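Local coordinates for succinate-semialdehyde dehydrogenase (Synechococcus sp., PDB 4ITA), which probably oxidises succinic semialdehyde to succinate with a nicotinamide cofactor, as a member of the aldehyde dehydrogenase family, at residues K30-Q35 against D198-A203; A90-Y95 against S421-P426; Y117-P122 against K451-K456. One frame throughout, in Å; residues are numbered along the deposited sequence.

Contact 1: residues K30-Q35 against D198-A203; sequences KLAKAQ and DPRVKA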
ATOM      1  N   LYS A  30      15.375 -16.370  14.818  1.00  6.88           N
ATOM      2  CA  LYS A  30      15.827 -15.416  13.809  1.00  7.30           C
ATOM      3  C   LYS A  30      15.055 -14.105  13.873  1.00  7.20           C
ATOM      4  O   LYS A  30      15.635 -13.040  13.691  1.00  6.42           O
ATOM      5  CB  LYS A  30      15.799 -16.040  12.415  1.00  9.57           C
ATOM      6  CG  LYS A  30      16.843 -17.153  12.282  1.00 16.36           C
ATOM      7  CD  LYS A  30      17.252 -17.402  10.853  1.00 17.55           C
ATOM      8  CE  LYS A  30      18.261 -18.536  10.761  1.00 14.52           C
ATOM      9  NZ  LYS A  30      19.666 -18.045  10.628  1.00 17.77           N
ATOM     10  N   LEU A  31      13.758 -14.172  14.149  1.00  6.25           N
ATOM     11  CA  LEU A  31      12.960 -12.957  14.308  1.00  7.21           C
ATOM     12  C   LEU A  31      13.344 -12.176  15.566  1.00  7.42           C
ATOM     13  O   LEU A  31      13.412 -10.947  15.535  1.00  7.22           O
ATOM     14  CB  LEU A  31      11.460 -13.279  14.269  1.00  7.16           C
ATOM     15  CG  LEU A  31      11.009 -13.889  12.937  1.00  6.11           C
ATOM     16  CD1 LEU A  31       9.534 -14.262  12.982  1.00  7.35           C
ATOM     17  CD2 LEU A  31      11.277 -12.939  11.774  1.00  9.49           C
ATOM     18  N   ALA A  32      13.632 -12.878  16.658  1.00  6.90           N
ATOM     19  CA  ALA A  32      14.121 -12.212  17.863  1.00  7.04           C
ATOM     20  C   ALA A  32      15.434 -11.487  17.577  1.00  7.70           C
ATOM     21  O   ALA A  32      15.626 -10.352  18.011  1.00  8.46           O
ATOM     22  CB  ALA A  32      14.312 -13.214  18.990  1.00  7.30           C
ATOM     23  N   LYS A  33      16.333 -12.139  16.847  1.00  6.93           N
ATOM     24  CA  LYS A  33      17.612 -11.514  16.525  1.00  7.15           C
ATOM     25  C   LYS A  33      17.430 -10.326  15.588  1.00  7.29           C
ATOM     26  O   LYS A  33      18.096  -9.303  15.744  1.00  7.41           O
ATOM     27  CB  LYS A  33      18.605 -12.525  15.940  1.00  7.52           C
ATOM     28  CG  LYS A  33      20.006 -11.935  15.765  1.00  8.44           C
ATOM     29  CD  LYS A  33      21.059 -12.980  15.458  1.00 10.06           C
ATOM     30  CE  LYS A  33      20.904 -13.545  14.069  1.00  8.83           C
ATOM     31  NZ  LYS A  33      21.894 -14.652  13.859  1.00 12.03           N
ATOM     32  N   ALA A  34      16.523 -10.452  14.623  1.00  6.57           N
ATOM     33  CA  ALA A  34      16.223  -9.336  13.726  1.00  6.17           C
ATOM     34  C   ALA A  34      15.700  -8.127  14.488  1.00  7.22           C
ATOM     35  O   ALA A  34      16.065  -6.987  14.193  1.00  6.20           O
ATOM     36  CB  ALA A  34      15.214  -9.761  12.679  1.00  7.50           C
ATOM     37  N   GLN A  35      14.846  -8.367  15.473  1.00  6.81           N
ATOM     38  CA  GLN A  35      14.308  -7.281  16.270  1.00  7.37           C
ATOM     39  C   GLN A  35      15.400  -6.571  17.064  1.00  7.56           C
ATOM     40  O   GLN A  35      15.458  -5.335  17.096  1.00  8.61           O
ATOM     41  CB  GLN A  35      13.203  -7.787  17.198  1.00  8.78           C
ATOM     42  CG  GLN A  35      12.596  -6.690  18.044  1.00 10.27           C
ATOM     43  CD  GLN A  35      11.953  -5.612  17.194  1.00 14.72           C
ATOM     44  OE1 GLN A  35      11.491  -5.876  16.079  1.00 14.43           O
ATOM     45  NE2 GLN A  35      11.925  -4.384  17.709  1.00 17.37           N
ATOM     46  N   ASP A 198       3.913 -12.950  13.126  1.00  6.95           N
ATOM     47  CA  ASP A 198       4.776 -12.586  14.246  1.00  8.13           C
ATOM     48  C   ASP A 198       4.668 -11.086  14.497  1.00  8.54           C
ATOM     49  O   ASP A 198       4.769 -10.296  13.565  1.00  7.65           O
ATOM     50  CB  ASP A 198       6.221 -12.969  13.961  1.00  7.61           C
ATOM     51  CG  ASP A 198       7.108 -12.788  15.175  1.00 10.17           C
ATOM     52  OD1 ASP A 198       7.541 -11.649  15.437  1.00  9.72           O
ATOM     53  OD2 ASP A 198       7.350 -13.790  15.880  1.00 11.39           O
ATOM     54  N   PRO A 199       4.462 -10.685  15.762  1.00  8.30           N
ATOM     55  CA  PRO A 199       4.238  -9.259  16.035  1.00  9.32           C
ATOM     56  C   PRO A 199       5.426  -8.362  15.688  1.00  8.30           C
ATOM     57  O   PRO A 199       5.235  -7.163  15.477  1.00  9.72           O
ATOM     58  CB  PRO A 199       3.964  -9.223  17.543  1.00 12.20           C
ATOM     59  CG  PRO A 199       4.468 -10.526  18.071  1.00 17.39           C
ATOM     60  CD  PRO A 199       4.292 -11.516  16.965  1.00 10.90           C
ATOM     61  N   ARG A 200       6.626  -8.922  15.605  1.00  7.48           N
ATOM     62  CA  ARG A 200       7.808  -8.129  15.278  1.00  8.53           C
ATOM     63  C   ARG A 200       7.928  -7.836  13.781  1.00  7.43           C
ATOM     64  O   ARG A 200       8.633  -6.909  13.369  1.00  7.77           O
ATOM     65  CB  ARG A 200       9.067  -8.834  15.786  1.00  7.91           C
ATOM     66  CG  ARG A 200       9.076  -8.991  17.309  1.00  8.52           C
ATOM     67  CD  ARG A 200      10.058 -10.055  17.771  1.00  8.88           C
ATOM     68  NE  ARG A 200       9.586 -11.396  17.429  1.00  7.67           N
ATOM     69  CZ  ARG A 200       9.999 -12.504  18.032  1.00  7.94           C
ATOM     70  NH1 ARG A 200      10.881 -12.438  19.019  1.00  9.10           N
ATOM     71  NH2 ARG A 200       9.520 -13.679  17.656  1.00  9.09           N
ATOM     72  N   VAL A 201       7.251  -8.629  12.962  1.00  6.82           N
ATOM     73  CA  VAL A 201       7.284  -8.435  11.520  1.00  6.87           C
ATOM     74  C   VAL A 201       6.260  -7.361  11.154  1.00  6.91           C
ATOM     75  O   VAL A 201       5.088  -7.477  11.504  1.00  7.07           O
ATOM     76  CB  VAL A 201       7.022  -9.764  10.786  1.00  5.85           C
ATOM     77  CG1 VAL A 201       6.889  -9.545   9.288  1.00  7.22           C
ATOM     78  CG2 VAL A 201       8.147 -10.746  11.086  1.00  8.02           C
ATOM     79  N   LYS A 202       6.709  -6.297  10.483  1.00  5.92           N
ATOM     80  CA  LYS A 202       5.875  -5.100  10.311  1.00  6.59           C
ATOM     81  C   LYS A 202       5.275  -4.923   8.920  1.00  6.99           C
ATOM     82  O   LYS A 202       4.330  -4.151   8.741  1.00  7.66           O
ATOM     83  CB  LYS A 202       6.660  -3.842  10.707  1.00  6.80           C
ATOM     84  CG  LYS A 202       7.195  -3.866  12.144  1.00  7.22           C
ATOM     85  CD  LYS A 202       6.105  -4.134  13.186  1.00  8.32           C
ATOM     86  CE  LYS A 202       6.687  -4.006  14.588  1.00  9.08           C
ATOM     87  NZ  LYS A 202       5.737  -4.411  15.657  1.00 11.61           N
ATOM     88  N   ALA A 203       5.811  -5.646   7.943  1.00  6.36           N
ATOM     89  CA  ALA A 203       5.422  -5.453   6.558  1.00  6.35           C
ATOM     90  C   ALA A 203       5.887  -6.649   5.756  1.00  6.61           C
ATOM     91  O   ALA A 203       6.772  -7.382   6.186  1.00  6.81           O
ATOM     92  CB  ALA A 203       6.049  -4.184   6.015  1.00  7.10           C
TER
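L31 and A32 of helix 24-41 lie over the guanidinium of R200, where an N-terminal helix of the aldehyde dehydrogenase fold covers the turn leading into strand 201-207 of its mixed sheet. That turn is type I, from D198 to V201, and contains an Asx turn at D198.

Most of the polar bonds lie within the turn and shape the surface that the helix meets. R200 grips the carboxylate of D198 side-on. R200 NE gives a nearly straight bond of 2.9 Å (175°) to the syn lone pair of D198 OD1, while NH2 of R200 forms a salt bridge of 2.8 Å with OD2 of D198. A bend at chi3 (-71°) places NE for this grip. The Asx turn adds a third bond, from R200 N to D198 OD1 at 2.9 Å, so that oxygen holds two N-H groups and the carboxylate has little freedom to rotate. NH2 of R200 also forms a salt bridge with D28 on the helix, and two carboxylates are likely to stabilise the charge of the arginine.

Between the two segments themselves, contact is by packing, without hydrogen bonds. The carbonyl carbon of L31 sits above the centre of the guanidinium, with A32 N nearer the rim on the same face. NH1 of R200 comes within 3.4 Å of A32 CA.

The side chain of L31 makes van der Waals contacts. Its CD1 meets the carboxylate of D198 tip to tip, 3.6 Å from CG of that residue; its CD2 makes the apolar contact, 3.9 Å from CG2 of V201, the two side chains crossing at a slant. V154 of strand 152-156, in the same sheet, also touches L31. One turn of helix further on, Q35 supports the aliphatic part of the arginine, its CB 3.9 Å from R200 CD.

Contact 2: residues A90-Y95 against S421-P426; sequences ALVCRY and SDPRLP. With EDO (1,2-ethanediol), chain R.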
ATOM      1  N   ALA A  90      24.376  -5.239  -8.444  1.00  7.37           N
ATOM      2  CA  ALA A  90      25.318  -4.228  -7.973  1.00  6.89           C
ATOM      3  C   ALA A  90      24.783  -2.830  -8.251  1.00  8.37           C
ATOM      4  O   ALA A  90      24.902  -1.929  -7.420  1.00  7.61           O
ATOM      5  CB  ALA A  90      26.670  -4.418  -8.631  1.00  7.60           C
ATOM      6  N   LEU A  91      24.181  -2.653  -9.423  1.00  7.33           N
ATOM      7  CA  LEU A  91      23.702  -1.343  -9.833  1.00  7.49           C
ATOM      8  C   LEU A  91      22.624  -0.810  -8.897  1.00  7.46           C
ATOM      9  O   LEU A  91      22.627   0.366  -8.563  1.00  7.17           O
ATOM     10  CB  LEU A  91      23.171  -1.415 -11.263  1.00 10.73           C
ATOM     11  CG  LEU A  91      22.890  -0.117 -12.006  1.00 14.93           C
ATOM     12  CD1 LEU A  91      24.200   0.602 -12.297  1.00 18.28           C
ATOM     13  CD2 LEU A  91      22.119  -0.426 -13.286  1.00 17.75           C
ATOM     14  N   VAL A  92      21.689  -1.657  -8.468  1.00  7.08           N
ATOM     15  CA  VAL A  92      20.629  -1.153  -7.591  1.00  5.79           C
ATOM     16  C   VAL A  92      21.175  -0.867  -6.185  1.00  6.61           C
ATOM     17  O   VAL A  92      20.701   0.043  -5.503  1.00  6.97           O
ATOM     18  CB  VAL A  92      19.361  -2.070  -7.579  1.00  5.51           C
ATOM     19  CG1 VAL A  92      19.666  -3.424  -6.939  1.00  8.08           C
ATOM     20  CG2 VAL A  92      18.201  -1.362  -6.888  1.00  7.69           C
ATOM     21  N   CYS A  93      22.192  -1.616  -5.759  1.00  6.22           N
ATOM     22  CA  CYS A  93      22.881  -1.297  -4.509  1.00  6.63           C
ATOM     23  C   CYS A  93      23.481   0.103  -4.588  1.00  6.91           C
ATOM     24  O   CYS A  93      23.307   0.923  -3.683  1.00  6.59           O
ATOM     25  CB  CYS A  93      23.980  -2.318  -4.210  1.00  6.51           C
ATOM     26  SG  CYS A  93      23.359  -3.933  -3.699  1.00  7.31           S
ATOM     27  N   ARG A  94      24.167   0.381  -5.689  1.00  6.47           N
ATOM     28  CA  ARG A  94      24.787   1.694  -5.862  1.00  6.20           C
ATOM     29  C   ARG A  94      23.744   2.804  -5.995  1.00  6.78           C
ATOM     30  O   ARG A  94      23.935   3.899  -5.469  1.00  7.50           O
ATOM     31  CB  ARG A  94      25.737   1.699  -7.061  1.00  7.97           C
ATOM     32  CG  ARG A  94      26.947   0.827  -6.833  1.00  8.34           C
ATOM     33  CD  ARG A  94      28.112   1.158  -7.758  1.00 11.31           C
ATOM     34  NE  ARG A  94      29.248   0.279  -7.487  1.00  9.11           N
ATOM     35  CZ  ARG A  94      30.098   0.458  -6.482  1.00  9.97           C
ATOM     36  NH1 ARG A  94      29.938   1.486  -5.660  1.00 10.85           N
ATOM     37  NH2 ARG A  94      31.100  -0.393  -6.289  1.00 10.67           N
ATOM     38  N   TYR A  95      22.636   2.520  -6.673  1.00  5.93           N
ATOM     39  CA  TYR A  95      21.561   3.497  -6.817  1.00  6.68           C
ATOM     40  C   TYR A  95      21.061   4.000  -5.461  1.00  6.75           C
ATOM     41  O   TYR A  95      20.970   5.210  -5.224  1.00  6.99           O
ATOM     42  CB  TYR A  95      20.410   2.917  -7.635  1.00  7.48           C
ATOM     43  CG  TYR A  95      19.277   3.895  -7.827  1.00  7.07           C
ATOM     44  CD1 TYR A  95      19.346   4.884  -8.800  1.00  7.42           C
ATOM     45  CD2 TYR A  95      18.138   3.839  -7.028  1.00  7.79           C
ATOM     46  CE1 TYR A  95      18.311   5.784  -8.973  1.00  8.28           C
ATOM     47  CE2 TYR A  95      17.097   4.730  -7.201  1.00  7.85           C
ATOM     48  CZ  TYR A  95      17.189   5.704  -8.168  1.00  8.04           C
ATOM     49  OH  TYR A  95      16.149   6.596  -8.332  1.00  9.51           O
ATOM     50  N   SER A 421      13.386  -3.316 -16.491  1.00 12.52           N
ATOM     51  CA  SER A 421      13.476  -2.609 -15.222  1.00 13.82           C
ATOM     52  C   SER A 421      14.801  -1.844 -15.148  1.00 13.45           C
ATOM     53  O   SER A 421      15.811  -2.248 -15.728  1.00 16.66           O
ATOM     54  CB  SER A 421      13.311  -3.566 -14.046  1.00 16.66           C
ATOM     55  OG  SER A 421      14.259  -4.607 -14.101  1.00 22.67           O
ATOM     56  N   ASP A 422      14.777  -0.722 -14.443  1.00 10.85           N
ATOM     57  CA  ASP A 422      15.904   0.194 -14.368  1.00 10.64           C
ATOM     58  C   ASP A 422      15.789   0.820 -12.988  1.00  9.75           C
ATOM     59  O   ASP A 422      14.741   1.360 -12.664  1.00 10.16           O
ATOM     60  CB  ASP A 422      15.727   1.263 -15.456  1.00 13.76           C
ATOM     61  CG  ASP A 422      16.876   2.266 -15.525  1.00 15.46           C
ATOM     62  OD1 ASP A 422      17.493   2.586 -14.489  1.00 12.99           O
ATOM     63  OD2 ASP A 422      17.145   2.765 -16.639  1.00 18.79           O
ATOM     64  N   PRO A 423      16.854   0.767 -12.167  1.00  9.09           N
ATOM     65  CA  PRO A 423      16.756   1.347 -10.819  1.00  9.00           C
ATOM     66  C   PRO A 423      16.281   2.804 -10.787  1.00  9.06           C
ATOM     67  O   PRO A 423      15.726   3.254  -9.789  1.00  8.92           O
ATOM     68  CB  PRO A 423      18.193   1.251 -10.292  1.00  9.71           C
ATOM     69  CG  PRO A 423      18.799   0.122 -11.047  1.00 12.71           C
ATOM     70  CD  PRO A 423      18.176   0.162 -12.418  1.00 11.28           C
ATOM     71  N   ARG A 424      16.495   3.535 -11.878  1.00  8.57           N
ATOM     72  CA  ARG A 424      16.163   4.954 -11.927  1.00  9.06           C
ATOM     73  C   ARG A 424      14.668   5.251 -12.051  1.00  9.62           C
ATOM     74  O   ARG A 424      14.239   6.386 -11.844  1.00 10.47           O
ATOM     75  CB  ARG A 424      16.907   5.625 -13.087  1.00 10.72           C
ATOM     76  CG  ARG A 424      18.424   5.619 -12.926  1.00 11.65           C
ATOM     77  CD  ARG A 424      19.112   6.107 -14.192  1.00 12.84           C
ATOM     78  NE  ARG A 424      18.887   5.195 -15.308  1.00 13.61           N
ATOM     79  CZ  ARG A 424      19.426   5.339 -16.514  1.00 13.45           C
ATOM     80  NH1 ARG A 424      20.227   6.366 -16.763  1.00 17.14           N
ATOM     81  NH2 ARG A 424      19.161   4.457 -17.465  1.00 15.33           N
ATOM     82  N   LEU A 425      13.876   4.237 -12.396  1.00  9.65           N
ATOM     83  CA  LEU A 425      12.450   4.418 -12.686  1.00 10.37           C
ATOM     84  C   LEU A 425      11.637   3.402 -11.889  1.00  9.36           C
ATOM     85  O   LEU A 425      12.016   2.239 -11.814  1.00 10.08           O
ATOM     86  CB  LEU A 425      12.182   4.215 -14.186  1.00 13.12           C
ATOM     87  CG  LEU A 425      12.426   5.358 -15.193  1.00 16.53           C
ATOM     88  CD1 LEU A 425      11.469   6.510 -14.969  1.00 19.38           C
ATOM     89  CD2 LEU A 425      13.846   5.868 -15.197  1.00 22.35           C
ATOM     90  N   PRO A 426      10.516   3.832 -11.284  1.00  8.30           N
ATOM     91  CA  PRO A 426       9.710   2.868 -10.522  1.00  8.32           C
ATOM     92  C   PRO A 426       9.151   1.742 -11.398  1.00  8.37           C
ATOM     93  O   PRO A 426       9.030   1.884 -12.622  1.00  9.07           O
ATOM     94  CB  PRO A 426       8.585   3.725  -9.932  1.00  8.45           C
ATOM     95  CG  PRO A 426       9.142   5.134  -9.940  1.00 13.83           C
ATOM     96  CD  PRO A 426       9.994   5.205 -11.171  1.00 11.36           C
TER
HETATM   97  C1  EDO R 516      13.251  -8.425 -14.715  1.00 20.63           C
HETATM   98  O1  EDO R 516      13.812  -7.125 -14.908  1.00 22.27           O
HETATM   99  C2  EDO R 516      11.981  -8.300 -13.883  1.00 19.03           C
HETATM  100  O2  EDO R 516      12.305  -7.809 -12.573  1.00 18.64           O
HETATM  101  O   HOH W   1      16.075   8.162 -10.535  1.00 15.49           O
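Y95 and L91 both carry CG anti to the backbone N (chi1 -179° and -167°), and one turn apart on helix 79-103 they receive P423 of the 421-426 loop. In this part of the aldehyde dehydrogenase fold the loop forms a type I beta turn, D422 to L425, with an Asx turn at D422. The ring of Y95 covers the turn. P423 O stands 3.2 Å above the ring plane, toward the rim, with R424 N over the same face, and P423 CB makes an off-centre CH-pi contact 4.2 Å from the centroid of the Y95 ring. A water lies in the plane of the ring, at its edge. L91 crosses the proline at about a right angle, CD2 to P423 CG at 4.0 Å, while CB of V92 also packs on that CG. An alanine in place of Y95 would probably open a gap over P423 O and leave the water without its phenolic partner. R424 holds the turn in shape by gripping D422 side-on, NH2 to OD2 at 2.8 Å, and packs against T111 of the second subunit. The water at the edge of the Y95 ring lies 2.7 Å from Y95 OH and donates to R424 O at 2.9 Å.

Contact 3: residues Y117-P122 against K451-K456; sequences YVCYQP and KTVWLK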
ATOM      1  N   TYR A 117       6.767  19.309   8.905  1.00  7.72           N
ATOM      2  CA  TYR A 117       7.406  18.524   7.864  1.00  8.40           C
ATOM      3  C   TYR A 117       7.010  17.072   7.955  1.00  7.80           C
ATOM      4  O   TYR A 117       6.372  16.641   8.920  1.00  8.26           O
ATOM      5  CB  TYR A 117       8.937  18.643   7.937  1.00  7.76           C
ATOM      6  CG  TYR A 117       9.579  18.305   9.277  1.00  8.51           C
ATOM      7  CD1 TYR A 117       9.677  19.257  10.284  1.00  9.64           C
ATOM      8  CD2 TYR A 117      10.123  17.042   9.522  1.00  9.52           C
ATOM      9  CE1 TYR A 117      10.286  18.962  11.507  1.00  9.92           C
ATOM     10  CE2 TYR A 117      10.735  16.736  10.741  1.00  9.08           C
ATOM     11  CZ  TYR A 117      10.813  17.700  11.729  1.00  9.87           C
ATOM     12  OH  TYR A 117      11.419  17.408  12.939  1.00 11.12           O
ATOM     13  N   VAL A 118       7.394  16.324   6.932  1.00  7.16           N
ATOM     14  CA  VAL A 118       7.324  14.877   6.987  1.00  6.98           C
ATOM     15  C   VAL A 118       8.753  14.353   7.045  1.00  8.91           C
ATOM     16  O   VAL A 118       9.618  14.800   6.276  1.00  8.92           O
ATOM     17  CB  VAL A 118       6.599  14.301   5.753  1.00  8.21           C
ATOM     18  CG1 VAL A 118       6.587  12.777   5.791  1.00  8.63           C
ATOM     19  CG2 VAL A 118       5.168  14.848   5.668  1.00  9.83           C
ATOM     20  N   CYS A 119       9.010  13.435   7.970  1.00  7.14           N
ATOM     21  CA  CYS A 119      10.284  12.722   7.995  1.00  7.00           C
ATOM     22  C   CYS A 119      10.003  11.253   7.738  1.00  8.31           C
ATOM     23  O   CYS A 119       8.845  10.825   7.761  1.00  9.03           O
ATOM     24  CB  CYS A 119      11.043  12.949   9.308  1.00  8.63           C
ATOM     25  SG  CYS A 119      10.253  12.316  10.785  1.00 10.30           S
ATOM     26  N   TYR A 120      11.053  10.492   7.465  1.00  7.27           N
ATOM     27  CA  TYR A 120      10.887   9.123   7.016  1.00  7.88           C
ATOM     28  C   TYR A 120      11.723   8.217   7.891  1.00  9.17           C
ATOM     29  O   TYR A 120      12.928   8.395   8.008  1.00 12.38           O
ATOM     30  CB  TYR A 120      11.252   9.003   5.532  1.00  8.12           C
ATOM     31  CG  TYR A 120      10.372   9.883   4.674  1.00  7.70           C
ATOM     32  CD1 TYR A 120       9.111   9.454   4.273  1.00  8.28           C
ATOM     33  CD2 TYR A 120      10.780  11.163   4.303  1.00  8.54           C
ATOM     34  CE1 TYR A 120       8.291  10.267   3.508  1.00  9.47           C
ATOM     35  CE2 TYR A 120       9.961  11.983   3.544  1.00  9.64           C
ATOM     36  CZ  TYR A 120       8.717  11.531   3.155  1.00  9.00           C
ATOM     37  OH  TYR A 120       7.899  12.348   2.393  1.00 12.27           O
ATOM     38  N   GLN A 121      11.068   7.265   8.539  1.00  6.31           N
ATOM     39  CA  GLN A 121      11.736   6.377   9.479  1.00  7.05           C
ATOM     40  C   GLN A 121      11.382   4.930   9.154  1.00  7.10           C
ATOM     41  O   GLN A 121      10.284   4.643   8.684  1.00  7.31           O
ATOM     42  CB  GLN A 121      11.307   6.726  10.901  1.00  8.05           C
ATOM     43  CG  GLN A 121      11.733   8.125  11.337  1.00  9.52           C
ATOM     44  CD  GLN A 121      11.441   8.372  12.800  1.00 10.91           C
ATOM     45  OE1 GLN A 121      10.336   8.122  13.270  1.00 11.95           O
ATOM     46  NE2 GLN A 121      12.448   8.822  13.538  1.00 13.89           N
ATOM     47  N   PRO A 122      12.306   4.000   9.392  1.00  6.36           N
ATOM     48  CA  PRO A 122      12.058   2.594   9.065  1.00  7.47           C
ATOM     49  C   PRO A 122      10.944   1.985   9.925  1.00  7.93           C
ATOM     50  O   PRO A 122      10.705   2.413  11.062  1.00  8.66           O
ATOM     51  CB  PRO A 122      13.401   1.931   9.375  1.00  6.69           C
ATOM     52  CG  PRO A 122      13.998   2.799  10.436  1.00  6.74           C
ATOM     53  CD  PRO A 122      13.621   4.194  10.014  1.00  6.57           C
ATOM     54  N   LYS A 451       6.316  10.130   8.861  1.00  7.09           N
ATOM     55  CA  LYS A 451       5.895  10.724  10.123  1.00  6.17           C
ATOM     56  C   LYS A 451       5.710  12.224   9.945  1.00  6.54           C
ATOM     57  O   LYS A 451       6.659  12.933   9.625  1.00  6.53           O
ATOM     58  CB  LYS A 451       6.934  10.422  11.224  1.00  7.12           C
ATOM     59  CG  LYS A 451       6.653  11.124  12.556  1.00  6.87           C
ATOM     60  CD  LYS A 451       7.756  10.912  13.604  1.00  8.13           C
ATOM     61  CE  LYS A 451       7.627   9.573  14.316  1.00  7.57           C
ATOM     62  NZ  LYS A 451       8.793   9.298  15.209  1.00  8.38           N
ATOM     63  N   THR A 452       4.486  12.704  10.135  1.00  6.93           N
ATOM     64  CA  THR A 452       4.234  14.141  10.120  1.00  7.06           C
ATOM     65  C   THR A 452       4.646  14.758  11.449  1.00  6.97           C
ATOM     66  O   THR A 452       4.301  14.251  12.518  1.00  8.77           O
ATOM     67  CB  THR A 452       2.759  14.442   9.840  1.00  6.67           C
ATOM     68  OG1 THR A 452       2.505  14.178   8.462  1.00  8.41           O
ATOM     69  CG2 THR A 452       2.427  15.903  10.120  1.00  9.46           C
ATOM     70  N   VAL A 453       5.407  15.844  11.371  1.00  6.48           N
ATOM     71  CA  VAL A 453       5.881  16.533  12.561  1.00  6.77           C
ATOM     72  C   VAL A 453       5.383  17.969  12.539  1.00  7.55           C
ATOM     73  O   VAL A 453       5.452  18.643  11.508  1.00  8.51           O
ATOM     74  CB  VAL A 453       7.423  16.526  12.647  1.00  7.87           C
ATOM     75  CG1 VAL A 453       7.893  17.274  13.890  1.00  8.45           C
ATOM     76  CG2 VAL A 453       7.948  15.101  12.645  1.00  9.16           C
ATOM     77  N   TRP A 454       4.870  18.426  13.677  1.00  7.75           N
ATOM     78  CA  TRP A 454       4.381  19.795  13.815  1.00  9.11           C
ATOM     79  C   TRP A 454       4.945  20.342  15.113  1.00 10.50           C
ATOM     80  O   TRP A 454       4.714  19.781  16.179  1.00 10.24           O
ATOM     81  CB  TRP A 454       2.851  19.800  13.850  1.00 10.28           C
ATOM     82  CG  TRP A 454       2.196  21.162  13.881  1.00 10.46           C
ATOM     83  CD1 TRP A 454       1.629  21.819  12.831  1.00 13.05           C
ATOM     84  CD2 TRP A 454       1.998  22.000  15.033  1.00 13.09           C
ATOM     85  NE1 TRP A 454       1.106  23.022  13.249  1.00 13.91           N
ATOM     86  CE2 TRP A 454       1.318  23.156  14.595  1.00 13.93           C
ATOM     87  CE3 TRP A 454       2.331  21.884  16.389  1.00 13.40           C
ATOM     88  CZ2 TRP A 454       0.970  24.194  15.464  1.00 17.50           C
ATOM     89  CZ3 TRP A 454       1.985  22.921  17.252  1.00 14.74           C
ATOM     90  CH2 TRP A 454       1.310  24.057  16.784  1.00 16.04           C
ATOM     91  N   LEU A 455       5.707  21.422  15.018  1.00 10.12           N
ATOM     92  CA  LEU A 455       6.346  22.022  16.179  1.00 11.41           C
ATOM     93  C   LEU A 455       5.873  23.461  16.315  1.00 11.19           C
ATOM     94  O   LEU A 455       6.066  24.266  15.403  1.00 11.30           O
ATOM     95  CB  LEU A 455       7.863  21.966  15.999  1.00 12.89           C
ATOM     96  CG  LEU A 455       8.807  22.791  16.880  1.00 17.26           C
ATOM     97  CD1 LEU A 455       8.821  22.253  18.278  1.00 18.91           C
ATOM     98  CD2 LEU A 455      10.220  22.791  16.295  1.00 20.07           C
ATOM     99  N   LYS A 456       5.251  23.782  17.447  1.00 11.92           N
ATOM    100  CA  LYS A 456       4.702  25.119  17.657  1.00 12.60           C
ATOM    101  C   LYS A 456       5.759  26.192  17.480  1.00 14.22           C
ATOM    102  O   LYS A 456       5.527  27.167  16.755  1.00 15.94           O
ATOM    103  CB  LYS A 456       4.083  25.254  19.047  1.00 11.59           C
ATOM    104  CG  LYS A 456       3.389  26.599  19.244  1.00 14.26           C
ATOM    105  CD  LYS A 456       2.943  26.821  20.686  1.00 15.45           C
ATOM    106  CE  LYS A 456       2.110  28.095  20.812  1.00 19.59           C
ATOM    107  NZ  LYS A 456       1.621  28.351  22.202  1.00 21.55           N
ATOM    108  OXT LYS A 456       6.852  26.094  18.044  1.00 15.07           O
TER
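Y117 and V453 form one hydrogen-bonded pair of the antiparallel ladder between strands 115-129 and 448-455, in which backbone donors and acceptors are matched in pairs. Y117 N gives to V453 O at 3.0 Å, and V453 N returns a bond to Y117 O at 2.8 Å. Two residues along, C119 N reaches K451 O at 2.9 Å, and K451 N reaches C119 O at 2.8 Å. V118 and T452 form the non-hydrogen-bonded pair between them, where a CA-H...O contact from V118 CA to K451 O (3.3 Å) gives that oxygen a further, weaker partner.

The side-chain polar groups illustrate how an interface can complete what one chain begins. K451 NZ donates to Q121 OE1 at 2.7 Å, tilted 24° from the plane of the amide carbonyl; the bend at chi3 (-81°) places CE on the way to that oxygen. The same ammonium is bonded to the carbonyls of I405 and L408 of the second subunit, so three carbonyl oxygens surround it and are likely to stabilise its charge. The amide of Q121 is used at both ends, since NE2 bonds to Q406 O of the second subunit. T452 OG1, which touches CG2 of V118, finds its polar partner in P426 O of that subunit.

On the face carrying Y117, C119, K451 and V453, the packing is less polar. The tyrosine ring lies alongside V453, whose CB stands over its face 3.8 Å from the centroid of the Y117 ring, a CH-pi contact. C119 SG rests 3.8 Å from K451 CB.

Residues 452 to 455 also pair in parallel with a strand of the second subunit, so the sheet continues between chains, as is characteristic of the oligomerisation strands of aldehyde dehydrogenases.

From the N terminus, the chain passes 30-35, 90-95 and 117-122 before any contact closes. Contact 1 closes first, when 198-203 returns to helix 24-41; contact 2 closes at 421-426, and contact 3 at 451-456, by the C terminus. The contacts close in the order in which they opened, so every pair crosses and none nests. Contacts 1 and 3 reach neighbouring strands of one mixed sheet, 201-207 and 115-129, and their nearest atoms are about 7 Å apart. Contact 2 lies apart from both, its nearest atoms about 18 Å from contact 1 and about 14 Å from contact 3, and joins helix 79-103 to a late loop. Contacts 2 and 3 both touch the second subunit.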